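PDB 3HDQ: UDP-galactopyranose mutase from Deinococcus radiodurans, which probably interconverts UDP-galactopyranose and UDP-galactofuranose, and binds FAD together with its UDP-galactose substrate. Local coordinates for residues N130-L135 against N173-G178; E160-S165 against V195-P200; V77-Y82 against Q319-Y324; C71-G76 against H281-T286. All coordinates share one frame; numbering follows the deposited sequence.

Interaction 1: N130-L135 against N173-G178. With GDU (galactose-uridine-5'-diphosphate), chain K.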
# COMPACT_ATOMS: atom_id res chain seq x y z
N ASN A 130 -39.78 -12.03 19.29
CA ASN A 130 -40.82 -11.10 19.68
C ASN A 130 -41.18 -10.13 18.55
O ASN A 130 -42.34 -9.94 18.25
CB ASN A 130 -40.41 -10.35 20.96
CG ASN A 130 -40.55 -11.22 22.21
OD1 ASN A 130 -41.29 -12.21 22.21
ND2 ASN A 130 -39.86 -10.85 23.28
N ARG A 131 -40.18 -9.55 17.90
CA ARG A 131 -40.45 -8.55 16.89
C ARG A 131 -41.08 -9.14 15.65
O ARG A 131 -41.93 -8.50 15.01
CB ARG A 131 -39.19 -7.73 16.56
CG ARG A 131 -38.72 -6.82 17.71
CD ARG A 131 -37.46 -6.03 17.33
NE ARG A 131 -37.71 -5.21 16.15
CZ ARG A 131 -36.77 -4.73 15.34
NH1 ARG A 131 -35.47 -4.98 15.57
NH2 ARG A 131 -37.12 -4.00 14.29
N LEU A 132 -40.68 -10.36 15.30
CA LEU A 132 -41.16 -10.99 14.08
C LEU A 132 -42.64 -11.37 14.17
O LEU A 132 -43.40 -11.13 13.24
CB LEU A 132 -40.32 -12.24 13.73
CG LEU A 132 -40.70 -12.92 12.40
CD1 LEU A 132 -40.37 -12.03 11.22
CD2 LEU A 132 -40.02 -14.27 12.24
N TYR A 133 -43.03 -11.95 15.30
CA TYR A 133 -44.39 -12.50 15.45
C TYR A 133 -45.31 -11.63 16.30
O TYR A 133 -46.49 -11.95 16.48
CB TYR A 133 -44.33 -13.90 16.08
CG TYR A 133 -43.62 -14.95 15.26
CD1 TYR A 133 -44.01 -15.22 13.94
CD2 TYR A 133 -42.57 -15.69 15.80
CE1 TYR A 133 -43.35 -16.19 13.18
CE2 TYR A 133 -41.91 -16.66 15.04
CZ TYR A 133 -42.31 -16.91 13.74
OH TYR A 133 -41.69 -17.87 13.00
N GLY A 134 -44.77 -10.53 16.83
CA GLY A 134 -45.52 -9.67 17.72
C GLY A 134 -45.76 -10.28 19.10
O GLY A 134 -46.79 -10.04 19.71
N LEU A 135 -44.80 -11.08 19.58
CA LEU A 135 -44.95 -11.73 20.89
C LEU A 135 -44.32 -10.92 22.01
O LEU A 135 -43.69 -9.89 21.77
CB LEU A 135 -44.33 -13.14 20.88
CG LEU A 135 -44.89 -14.17 19.89
CD1 LEU A 135 -43.97 -15.39 19.81
CD2 LEU A 135 -46.30 -14.58 20.26
N ASN A 173 -36.97 -21.26 7.40
CA ASN A 173 -37.29 -20.77 6.06
C ASN A 173 -37.04 -19.26 5.95
O ASN A 173 -36.72 -18.76 4.87
CB ASN A 173 -38.74 -21.06 5.67
CG ASN A 173 -39.02 -22.55 5.50
OD1 ASN A 173 -38.13 -23.36 5.26
ND2 ASN A 173 -40.29 -22.91 5.62
N LYS A 174 -37.19 -18.56 7.07
CA LYS A 174 -37.11 -17.11 7.05
C LYS A 174 -35.70 -16.53 7.13
O LYS A 174 -35.43 -15.49 6.53
CB LYS A 174 -38.03 -16.50 8.13
CG LYS A 174 -39.37 -16.11 7.55
CD LYS A 174 -40.47 -16.02 8.58
CE LYS A 174 -41.80 -15.74 7.86
NZ LYS A 174 -42.97 -16.34 8.57
N PHE A 175 -34.81 -17.21 7.85
CA PHE A 175 -33.46 -16.71 8.08
C PHE A 175 -32.34 -17.53 7.40
O PHE A 175 -31.32 -16.98 7.01
CB PHE A 175 -33.17 -16.59 9.59
CG PHE A 175 -33.97 -15.50 10.27
CD1 PHE A 175 -35.26 -15.74 10.70
CD2 PHE A 175 -33.42 -14.24 10.47
CE1 PHE A 175 -36.00 -14.75 11.32
CE2 PHE A 175 -34.16 -13.24 11.09
CZ PHE A 175 -35.45 -13.49 11.50
N PHE A 176 -32.54 -18.84 7.25
CA PHE A 176 -31.46 -19.72 6.79
C PHE A 176 -31.59 -20.31 5.38
O PHE A 176 -30.63 -20.26 4.61
CB PHE A 176 -31.19 -20.84 7.80
CG PHE A 176 -30.51 -20.35 9.03
CD1 PHE A 176 -29.13 -20.31 9.10
CD2 PHE A 176 -31.25 -19.91 10.11
CE1 PHE A 176 -28.51 -19.86 10.23
CE2 PHE A 176 -30.63 -19.44 11.24
CZ PHE A 176 -29.26 -19.42 11.31
N ARG A 177 -32.75 -20.88 5.05
CA ARG A 177 -32.89 -21.58 3.78
C ARG A 177 -32.52 -20.70 2.59
O ARG A 177 -31.64 -21.06 1.81
CB ARG A 177 -34.30 -22.14 3.59
CG ARG A 177 -34.41 -23.04 2.36
CD ARG A 177 -35.79 -23.64 2.19
NE ARG A 177 -36.82 -22.60 2.17
CZ ARG A 177 -38.02 -22.76 1.61
NH1 ARG A 177 -38.33 -23.90 1.01
NH2 ARG A 177 -38.90 -21.76 1.64
N GLY A 178 -33.19 -19.56 2.45
CA GLY A 178 -32.95 -18.67 1.34
C GLY A 178 -31.51 -18.14 1.26
O GLY A 178 -30.92 -18.07 0.18
N1 GDU K . -26.47 -18.02 7.41
C2 GDU K . -27.64 -17.71 7.08
N3 GDU K . -28.39 -16.70 7.16
C4 GDU K . -27.78 -15.64 7.74
C5 GDU K . -26.38 -15.81 8.19
C6 GDU K . -25.78 -17.00 8.00
O2 GDU K . -28.31 -18.79 6.44
O4 GDU K . -28.36 -14.56 7.86
C1D GDU K . -25.87 -19.29 7.15
C2D GDU K . -25.29 -19.56 5.74
O2D GDU K . -25.28 -20.95 5.41
C3D GDU K . -23.89 -19.00 5.90
C4D GDU K . -23.54 -19.62 7.25
O4D GDU K . -24.75 -19.59 8.02
O3D GDU K . -23.04 -19.42 4.84
C5D GDU K . -22.28 -19.10 7.92
O5D GDU K . -22.55 -17.71 8.17
PA GDU K . -21.41 -16.60 8.17
O1A GDU K . -21.98 -15.36 8.78
O2A GDU K . -20.31 -17.09 9.02
O3A GDU K . -20.98 -16.24 6.69
PB GDU K . -19.55 -15.69 6.32
O1B GDU K . -19.65 -15.56 4.85
O2B GDU K . -18.39 -16.57 6.60
O3B GDU K . -19.26 -14.21 6.89
C1' GDU K . -18.06 -13.44 7.08
C2' GDU K . -17.44 -13.82 8.44
C3' GDU K . -18.60 -13.76 9.47
C4' GDU K . -19.01 -12.27 9.63
C5' GDU K . -19.31 -11.68 8.22
C6' GDU K . -19.45 -10.14 8.21
O2' GDU K . -16.77 -15.10 8.39
O3' GDU K . -18.16 -14.36 10.71
O4' GDU K . -17.92 -11.57 10.27
O5' GDU K . -18.45 -12.05 7.11
O6' GDU K . -20.84 -9.70 8.22
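Leu132 on helix 126-133 and Lys174 on helix 159-184 are the nearest backbone points here, 10.2 Å apart from CA to CA, so the helices meet through side chains alone. This is sparse helix-helix packing; the second helix widens into a pi-type turn at 173-177, which carries both Lys174 and Phe175 and part of the UDP-galactose pocket. Leu132 does the reaching. Its CG lies anti to the backbone N (chi1 -177°), which sends CD2 toward the other helix. There CD2 meets Lys174 CD at 4.1 Å. It also meets Phe175 CE1 at 4.2 Å, arriving at the ring edge near its plane. The same methyl lies over one face of the Tyr133 ring, offset toward its rim. Lys174 gives the contact its aliphatic chain, while its NZ forms a salt bridge with Asp170. Tyr133 OH is bonded to that same carboxylate oxygen, OD1, so one acidic group ties both helices. Strand residues Ala113, Val115 and Ile122 also touch the Phe175 side chain. The same turn also serves the ligand. Phe176 lies beside the uracil, its CD1 3.2 Å from GDU O2, which sits obliquely to the ring. Replacing Phe176 by an alanine would probably open a gap beside the uracil and leave the base freer to shift. The uracil is also held by the main chain: GDU N3 donates to Phe175 O at 2.9 Å, with an N-H...O angle of 154°.

Interaction 2: E160-S165 against V195-P200. With GDU (galactose-uridine-5'-diphosphate), chain K.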
# COMPACT_ATOMS: atom_id res chain seq x y z
N GLU A 160 -29.52 -28.11 7.30
CA GLU A 160 -30.95 -28.12 7.58
C GLU A 160 -31.24 -28.68 8.97
O GLU A 160 -31.96 -28.07 9.76
CB GLU A 160 -31.72 -28.92 6.54
CG GLU A 160 -33.22 -29.09 6.83
CD GLU A 160 -33.94 -29.78 5.70
OE1 GLU A 160 -35.02 -29.31 5.26
OE2 GLU A 160 -33.41 -30.80 5.22
N ASP A 161 -30.67 -29.85 9.27
CA ASP A 161 -30.87 -30.49 10.57
C ASP A 161 -30.54 -29.57 11.74
O ASP A 161 -31.32 -29.51 12.69
CB ASP A 161 -30.01 -31.76 10.71
CG ASP A 161 -30.37 -32.84 9.71
OD1 ASP A 161 -31.46 -32.78 9.10
OD2 ASP A 161 -29.53 -33.75 9.53
N VAL A 162 -29.39 -28.90 11.69
CA VAL A 162 -28.94 -28.13 12.85
C VAL A 162 -29.91 -27.01 13.21
O VAL A 162 -30.08 -26.69 14.38
CB VAL A 162 -27.53 -27.51 12.71
CG1 VAL A 162 -26.55 -28.21 13.62
CG2 VAL A 162 -27.07 -27.53 11.27
N VAL A 163 -30.53 -26.43 12.20
CA VAL A 163 -31.42 -25.30 12.41
C VAL A 163 -32.85 -25.75 12.74
O VAL A 163 -33.41 -25.37 13.76
CB VAL A 163 -31.43 -24.38 11.18
CG1 VAL A 163 -32.49 -23.27 11.33
CG2 VAL A 163 -30.04 -23.80 10.96
N VAL A 164 -33.41 -26.58 11.87
CA VAL A 164 -34.80 -27.00 12.03
C VAL A 164 -35.04 -27.75 13.36
O VAL A 164 -36.14 -27.75 13.88
CB VAL A 164 -35.26 -27.82 10.80
CG1 VAL A 164 -34.87 -29.30 10.94
CG2 VAL A 164 -36.74 -27.66 10.57
N SER A 165 -34.00 -28.33 13.92
CA SER A 165 -34.11 -29.07 15.17
C SER A 165 -33.98 -28.18 16.40
O SER A 165 -34.13 -28.64 17.54
CB SER A 165 -33.05 -30.18 15.24
OG SER A 165 -31.75 -29.65 15.43
N VAL A 195 -21.81 -25.62 8.68
CA VAL A 195 -21.95 -24.36 7.97
C VAL A 195 -22.98 -23.46 8.66
O VAL A 195 -22.64 -22.36 9.08
CB VAL A 195 -22.33 -24.59 6.48
CG1 VAL A 195 -22.65 -23.27 5.80
CG2 VAL A 195 -21.19 -25.30 5.77
N THR A 196 -24.22 -23.93 8.80
CA THR A 196 -25.23 -23.13 9.49
C THR A 196 -25.04 -23.13 11.01
O THR A 196 -25.45 -22.19 11.68
CB THR A 196 -26.67 -23.55 9.14
OG1 THR A 196 -26.90 -24.90 9.55
CG2 THR A 196 -26.92 -23.42 7.65
N ALA A 197 -24.42 -24.18 11.55
CA ALA A 197 -24.07 -24.21 12.97
C ALA A 197 -23.13 -23.07 13.36
O ALA A 197 -22.95 -22.80 14.55
CB ALA A 197 -23.43 -25.56 13.34
N ARG A 198 -22.53 -22.41 12.38
CA ARG A 198 -21.70 -21.23 12.64
C ARG A 198 -22.47 -20.12 13.34
O ARG A 198 -21.90 -19.33 14.09
CB ARG A 198 -21.09 -20.68 11.35
CG ARG A 198 -19.87 -21.45 10.86
CD ARG A 198 -19.45 -21.00 9.45
NE ARG A 198 -19.00 -19.61 9.38
CZ ARG A 198 -17.75 -19.21 9.60
NH1 ARG A 198 -16.81 -20.09 9.94
NH2 ARG A 198 -17.43 -17.92 9.50
N VAL A 199 -23.77 -20.04 13.07
CA VAL A 199 -24.60 -19.00 13.64
C VAL A 199 -25.49 -19.58 14.73
O VAL A 199 -26.55 -20.12 14.45
CB VAL A 199 -25.47 -18.34 12.56
CG1 VAL A 199 -26.27 -17.19 13.14
CG2 VAL A 199 -24.60 -17.89 11.38
N PRO A 200 -25.09 -19.41 15.99
CA PRO A 200 -25.86 -20.03 17.07
C PRO A 200 -27.23 -19.36 17.23
O PRO A 200 -27.37 -18.18 16.92
CB PRO A 200 -24.99 -19.72 18.29
CG PRO A 200 -24.52 -18.28 18.00
CD PRO A 200 -24.27 -18.28 16.48
N1 GDU K . -26.47 -18.02 7.41
C2 GDU K . -27.64 -17.71 7.08
N3 GDU K . -28.39 -16.70 7.16
C4 GDU K . -27.78 -15.64 7.74
C5 GDU K . -26.38 -15.81 8.19
C6 GDU K . -25.78 -17.00 8.00
O2 GDU K . -28.31 -18.79 6.44
O4 GDU K . -28.36 -14.56 7.86
C1D GDU K . -25.87 -19.29 7.15
C2D GDU K . -25.29 -19.56 5.74
O2D GDU K . -25.28 -20.95 5.41
C3D GDU K . -23.89 -19.00 5.90
C4D GDU K . -23.54 -19.62 7.25
O4D GDU K . -24.75 -19.59 8.02
O3D GDU K . -23.04 -19.42 4.84
C5D GDU K . -22.28 -19.10 7.92
O5D GDU K . -22.55 -17.71 8.17
PA GDU K . -21.41 -16.60 8.17
O1A GDU K . -21.98 -15.36 8.78
O2A GDU K . -20.31 -17.09 9.02
O3A GDU K . -20.98 -16.24 6.69
PB GDU K . -19.55 -15.69 6.32
O1B GDU K . -19.65 -15.56 4.85
O2B GDU K . -18.39 -16.57 6.60
O3B GDU K . -19.26 -14.21 6.89
C1' GDU K . -18.06 -13.44 7.08
C2' GDU K . -17.44 -13.82 8.44
C3' GDU K . -18.60 -13.76 9.47
C4' GDU K . -19.01 -12.27 9.63
C5' GDU K . -19.31 -11.68 8.22
C6' GDU K . -19.45 -10.14 8.21
O2' GDU K . -16.77 -15.10 8.39
O3' GDU K . -18.16 -14.36 10.71
O4' GDU K . -17.92 -11.57 10.27
O5' GDU K . -18.45 -12.05 7.11
O6' GDU K . -20.84 -9.70 8.22
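Thr196 sets its OG1 between the backbone N and the carbonyl carbon (chi1 62°), which turns the hydroxyl toward Val162 and Val163. Two residues on, the Arg198 chain bends at chi3 (64°) and lays its guanidinium edge against the diphosphate of the ligand. The loop thus meets the helix through Thr196 and Ala197 and the diphosphate through Arg198. On the helix side Val162 CG2 comes within 3.1 Å of Thr196 OG1, a tight approach for a methyl. The Val163 side chain crosses that of Thr196 at about a right angle, with Val163 CG2 3.8 Å from Thr196 CB. The hydroxyl is not left to these methyls, since it is hydrogen-bonded to Ser159 O. Nearby, Val162 CG1 packs on Ala197 CB at 4.1 Å. On the ligand side, one phosphate oxygen takes two bonds. Arg198 NE donates to GDU O2A at 2.9 Å with an angle of 153°, and Arg198 NH2 reaches GDU O2A at 3.0 Å. NH2 also bonds Asn372 OD1, and Tyr370 makes a cation-pi contact with the arginine. A leucine in place of Arg198 is likely to leave O2A without this paired grip and its negative charge less well balanced. The contact joins the first turns of helix 159-184 to the loop that follows the same helix, ahead of strand 214-218.

Interaction 3: V77-Y82 against Q319-Y324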
# COMPACT_ATOMS: atom_id res chain seq x y z
N VAL A 77 -11.81 6.53 1.71
CA VAL A 77 -12.41 5.70 2.75
C VAL A 77 -11.66 4.36 2.87
O VAL A 77 -11.41 3.69 1.87
CB VAL A 77 -13.91 5.44 2.48
CG1 VAL A 77 -14.51 4.55 3.58
CG2 VAL A 77 -14.68 6.75 2.38
N LEU A 78 -11.28 3.99 4.08
CA LEU A 78 -10.65 2.70 4.34
C LEU A 78 -11.64 1.56 4.11
O LEU A 78 -12.66 1.50 4.78
CB LEU A 78 -10.13 2.66 5.78
CG LEU A 78 -9.36 1.42 6.23
CD1 LEU A 78 -8.09 1.21 5.39
CD2 LEU A 78 -9.02 1.53 7.70
N ILE A 79 -11.36 0.67 3.16
CA ILE A 79 -12.26 -0.43 2.82
C ILE A 79 -11.57 -1.79 2.80
O ILE A 79 -10.34 -1.88 2.85
CB ILE A 79 -12.85 -0.26 1.42
CG1 ILE A 79 -11.72 -0.37 0.39
CG2 ILE A 79 -13.62 1.05 1.32
CD1 ILE A 79 -12.15 -0.49 -1.03
N HIS A 80 -12.38 -2.84 2.72
CA HIS A 80 -11.86 -4.19 2.49
C HIS A 80 -12.27 -4.66 1.11
O HIS A 80 -13.44 -5.00 0.88
CB HIS A 80 -12.39 -5.17 3.54
CG HIS A 80 -12.22 -4.69 4.96
ND1 HIS A 80 -12.74 -5.37 6.04
CD2 HIS A 80 -11.60 -3.60 5.46
CE1 HIS A 80 -12.44 -4.73 7.15
NE2 HIS A 80 -11.75 -3.65 6.83
N PRO A 81 -11.33 -4.68 0.16
CA PRO A 81 -11.68 -5.05 -1.21
C PRO A 81 -12.37 -6.42 -1.32
O PRO A 81 -13.16 -6.59 -2.24
CB PRO A 81 -10.34 -5.07 -1.95
CG PRO A 81 -9.45 -4.16 -1.13
CD PRO A 81 -9.90 -4.34 0.31
N TYR A 82 -12.10 -7.35 -0.40
CA TYR A 82 -12.66 -8.71 -0.52
C TYR A 82 -13.75 -9.03 0.50
O TYR A 82 -13.87 -10.17 0.96
CB TYR A 82 -11.56 -9.78 -0.43
CG TYR A 82 -10.40 -9.51 -1.35
CD1 TYR A 82 -9.24 -8.90 -0.87
CD2 TYR A 82 -10.46 -9.86 -2.69
CE1 TYR A 82 -8.17 -8.64 -1.71
CE2 TYR A 82 -9.38 -9.61 -3.55
CZ TYR A 82 -8.25 -8.99 -3.05
OH TYR A 82 -7.18 -8.73 -3.88
N GLN A 319 -18.17 11.24 3.54
CA GLN A 319 -18.83 10.26 2.70
C GLN A 319 -18.74 8.87 3.32
O GLN A 319 -18.20 8.71 4.41
CB GLN A 319 -18.24 10.25 1.30
CG GLN A 319 -18.39 11.59 0.63
CD GLN A 319 -17.70 11.62 -0.70
OE1 GLN A 319 -16.52 11.27 -0.80
NE2 GLN A 319 -18.41 12.05 -1.73
N THR A 320 -19.30 7.88 2.63
CA THR A 320 -19.28 6.53 3.14
C THR A 320 -19.15 5.55 1.98
O THR A 320 -19.68 5.78 0.89
CB THR A 320 -20.55 6.22 3.99
OG1 THR A 320 -20.38 4.97 4.66
CG2 THR A 320 -21.78 6.15 3.13
N SER A 321 -18.41 4.47 2.21
CA SER A 321 -18.26 3.42 1.21
C SER A 321 -18.82 2.08 1.69
O SER A 321 -18.61 1.67 2.83
CB SER A 321 -16.79 3.24 0.82
OG SER A 321 -16.30 4.37 0.14
N VAL A 322 -19.53 1.41 0.78
CA VAL A 322 -20.15 0.13 1.08
C VAL A 322 -19.79 -0.90 0.02
O VAL A 322 -19.38 -0.55 -1.09
CB VAL A 322 -21.69 0.26 1.14
CG1 VAL A 322 -22.10 1.30 2.15
CG2 VAL A 322 -22.25 0.60 -0.25
N VAL A 323 -19.98 -2.18 0.36
CA VAL A 323 -19.80 -3.27 -0.58
C VAL A 323 -20.99 -4.23 -0.57
O VAL A 323 -21.48 -4.62 0.50
CB VAL A 323 -18.50 -4.06 -0.30
CG1 VAL A 323 -18.57 -4.75 1.06
CG2 VAL A 323 -18.25 -5.07 -1.41
N TYR A 324 -21.44 -4.60 -1.77
CA TYR A 324 -22.44 -5.65 -1.98
C TYR A 324 -21.75 -6.93 -2.48
O TYR A 324 -20.99 -6.89 -3.44
CB TYR A 324 -23.44 -5.20 -3.04
CG TYR A 324 -24.32 -4.04 -2.61
CD1 TYR A 324 -25.59 -4.26 -2.09
CD2 TYR A 324 -23.87 -2.73 -2.72
CE1 TYR A 324 -26.39 -3.21 -1.70
CE2 TYR A 324 -24.67 -1.66 -2.32
CZ TYR A 324 -25.93 -1.91 -1.82
OH TYR A 324 -26.73 -0.87 -1.41
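Val77 and Ser321 form the tight part of this contact. The valine straddles the serine: Val77 CB is 3.5 Å from Ser321 OG, Val77 CG2 is 3.6 Å from that oxygen, and Val77 CG1 is 3.8 Å from Ser321 CB. The serine keeps OG anti to its carbonyl carbon (chi1 -67°), which places it against the branch point of the valine. Ile79 adds a lighter touch, with CG2 3.9 Å from Ser321 CB. Beyond this the two segments drift apart. Val323 points toward strand 78-79, yet its side chain comes no closer than 5.1 Å to segment 77-82, and Phe309 of helix 309-313 packs on both Ile79 and Val323. At the other end Gln319 is partly exposed and stays equally distant. The contact joins the short hairpin strand 78-79 to strand 320-336 of the mixed sheet through side chains, with no backbone bonds between the two segments. The serine hydroxyl lies against aliphatic groups, but it is hydrogen-bonded to both Asp73 OD2 and Thr283 OG1. Asp73 also accepts from Val77 N through its OD1. One carboxylate thus reaches both partners, which probably helps fix the buried serine hydroxyl beside the valine.

Interaction 4: C71-G76 against H281-T286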
# COMPACT_ATOMS: atom_id res chain seq x y z
N CYS A 71 -7.44 -1.22 2.09
CA CYS A 71 -6.84 -0.07 1.43
C CYS A 71 -7.82 1.10 1.38
O CYS A 71 -9.03 0.95 1.60
CB CYS A 71 -6.45 -0.45 0.01
SG CYS A 71 -7.87 -0.85 -1.01
N TYR A 72 -7.28 2.28 1.11
CA TYR A 72 -8.11 3.47 0.98
C TYR A 72 -8.60 3.59 -0.47
O TYR A 72 -7.81 3.45 -1.41
CB TYR A 72 -7.30 4.70 1.39
CG TYR A 72 -7.10 4.84 2.89
CD1 TYR A 72 -7.94 5.65 3.65
CD2 TYR A 72 -6.07 4.18 3.54
CE1 TYR A 72 -7.77 5.79 5.01
CE2 TYR A 72 -5.89 4.31 4.92
CZ TYR A 72 -6.74 5.12 5.64
OH TYR A 72 -6.59 5.28 7.00
N ASP A 73 -9.90 3.84 -0.64
CA ASP A 73 -10.48 3.92 -1.99
C ASP A 73 -10.33 5.31 -2.62
O ASP A 73 -9.69 6.18 -2.05
CB ASP A 73 -11.94 3.47 -1.99
CG ASP A 73 -12.85 4.40 -1.19
OD1 ASP A 73 -12.49 5.56 -0.87
OD2 ASP A 73 -13.97 3.95 -0.88
N ASP A 74 -10.92 5.50 -3.79
CA ASP A 74 -10.78 6.77 -4.51
C ASP A 74 -11.23 7.97 -3.67
O ASP A 74 -10.70 9.08 -3.82
CB ASP A 74 -11.55 6.74 -5.83
CG ASP A 74 -10.86 5.90 -6.89
OD1 ASP A 74 -9.76 5.36 -6.62
OD2 ASP A 74 -11.40 5.77 -8.01
N ALA A 75 -12.19 7.74 -2.79
CA ALA A 75 -12.76 8.82 -1.97
C ALA A 75 -12.01 9.03 -0.66
O ALA A 75 -12.33 9.95 0.09
CB ALA A 75 -14.23 8.56 -1.70
N GLY A 76 -11.03 8.17 -0.38
CA GLY A 76 -10.29 8.25 0.86
C GLY A 76 -10.94 7.49 2.02
O GLY A 76 -10.67 7.79 3.18
N HIS A 281 -18.48 -2.44 -5.08
CA HIS A 281 -18.19 -1.33 -4.18
C HIS A 281 -18.88 -0.04 -4.61
O HIS A 281 -18.95 0.27 -5.80
CB HIS A 281 -16.67 -1.11 -4.12
CG HIS A 281 -15.93 -2.23 -3.45
ND1 HIS A 281 -15.70 -2.27 -2.09
CD2 HIS A 281 -15.37 -3.36 -3.96
CE1 HIS A 281 -15.04 -3.37 -1.80
NE2 HIS A 281 -14.82 -4.05 -2.91
N GLU A 282 -19.40 0.70 -3.64
CA GLU A 282 -20.05 1.99 -3.93
C GLU A 282 -19.66 3.02 -2.88
O GLU A 282 -19.44 2.70 -1.72
CB GLU A 282 -21.58 1.84 -3.97
CG GLU A 282 -22.11 1.02 -5.15
CD GLU A 282 -23.62 0.79 -5.09
OE1 GLU A 282 -24.32 1.59 -4.43
OE2 GLU A 282 -24.11 -0.19 -5.71
N THR A 283 -19.60 4.28 -3.31
CA THR A 283 -19.41 5.37 -2.37
C THR A 283 -20.59 6.32 -2.49
O THR A 283 -20.97 6.72 -3.58
CB THR A 283 -18.10 6.15 -2.65
OG1 THR A 283 -16.99 5.25 -2.54
CG2 THR A 283 -17.95 7.30 -1.65
N HIS A 284 -21.16 6.69 -1.35
CA HIS A 284 -22.34 7.53 -1.32
C HIS A 284 -22.04 8.81 -0.60
O HIS A 284 -21.23 8.83 0.33
CB HIS A 284 -23.49 6.80 -0.63
CG HIS A 284 -24.02 5.64 -1.41
ND1 HIS A 284 -23.63 4.34 -1.17
CD2 HIS A 284 -24.88 5.59 -2.45
CE1 HIS A 284 -24.24 3.54 -2.02
NE2 HIS A 284 -25.01 4.27 -2.81
N ASP A 285 -22.68 9.89 -1.03
CA ASP A 285 -22.42 11.20 -0.45
C ASP A 285 -23.30 11.45 0.78
O ASP A 285 -24.15 12.34 0.78
CB ASP A 285 -22.60 12.29 -1.51
CG ASP A 285 -21.89 13.59 -1.14
OD1 ASP A 285 -20.74 13.53 -0.65
OD2 ASP A 285 -22.49 14.66 -1.35
N THR A 286 -23.09 10.64 1.81
CA THR A 286 -23.70 10.82 3.12
C THR A 286 -22.76 10.22 4.14
O THR A 286 -21.92 9.40 3.79
CB THR A 286 -24.98 9.99 3.31
OG1 THR A 286 -25.53 9.64 2.03
CG2 THR A 286 -26.01 10.75 4.15
O HOH W 1 -14.57 5.71 -3.75
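Thr283 OG1 is gripped by a water at 2.7 Å and by Ser321 OG; Asp73 OD2 stands farther off, 3.7 Å from Thr283 OG1. The contact sets the tip of a beta hairpin, strands 71-72 and 78-79, against the edge strand 274-284 of the mixed sheet. The tip holds a type I turn from Asp73 to Gly76, closed by Gly76 N to Asp73 O at 2.9 Å. Asp73 reinforces it. Its CG sits between the backbone N and the carbonyl carbon (chi1 65°), which folds OD1 back over the turn. There Asp73 OD1 accepts a weak bond from Ala75 N at 2.9 Å, as in an Asx turn. The other oxygen, OD2, is the one that faces strand 274-284, and its strongest partner is Ser321. Gly76 adopts positive phi, where a beta carbon would be jammed against the carbonyl oxygen of Ala75. The hairpin also lies at the dimer interface. Tyr72 stacks on Tyr72 of the second subunit, and Asp74 forms a salt bridge with Arg224 of that subunit. The water bridges hairpin and strand, though its bond from Ala75 N is weak at 3.3 Å. Beside it, Ala75 CB and Thr283 CG2 make the apolar touch at 3.9 Å.

In the fold
The four contacts fall into two pairs. Interactions 1 and 2 share helix 159-184, with centres about 15 Å apart, and both touch the ligand: one at the uracil, the other at the diphosphate. They meet where Phe176 CD2 packs on Val163 CG1 at 3.8 Å. Interactions 3 and 4 have centres only about 6 Å apart and join the same hairpin to neighbouring strands 320-336 and 274-284. Ser321 OG and Asp73 OD2, 2.6 Å apart, link them. The packing of this second pair lies farther from the ligands, with the Ile79 side chain about 14 Å from the substrate and 13 Å from FAD, although Tyr82 at the end of segment 77-82 touches FAD.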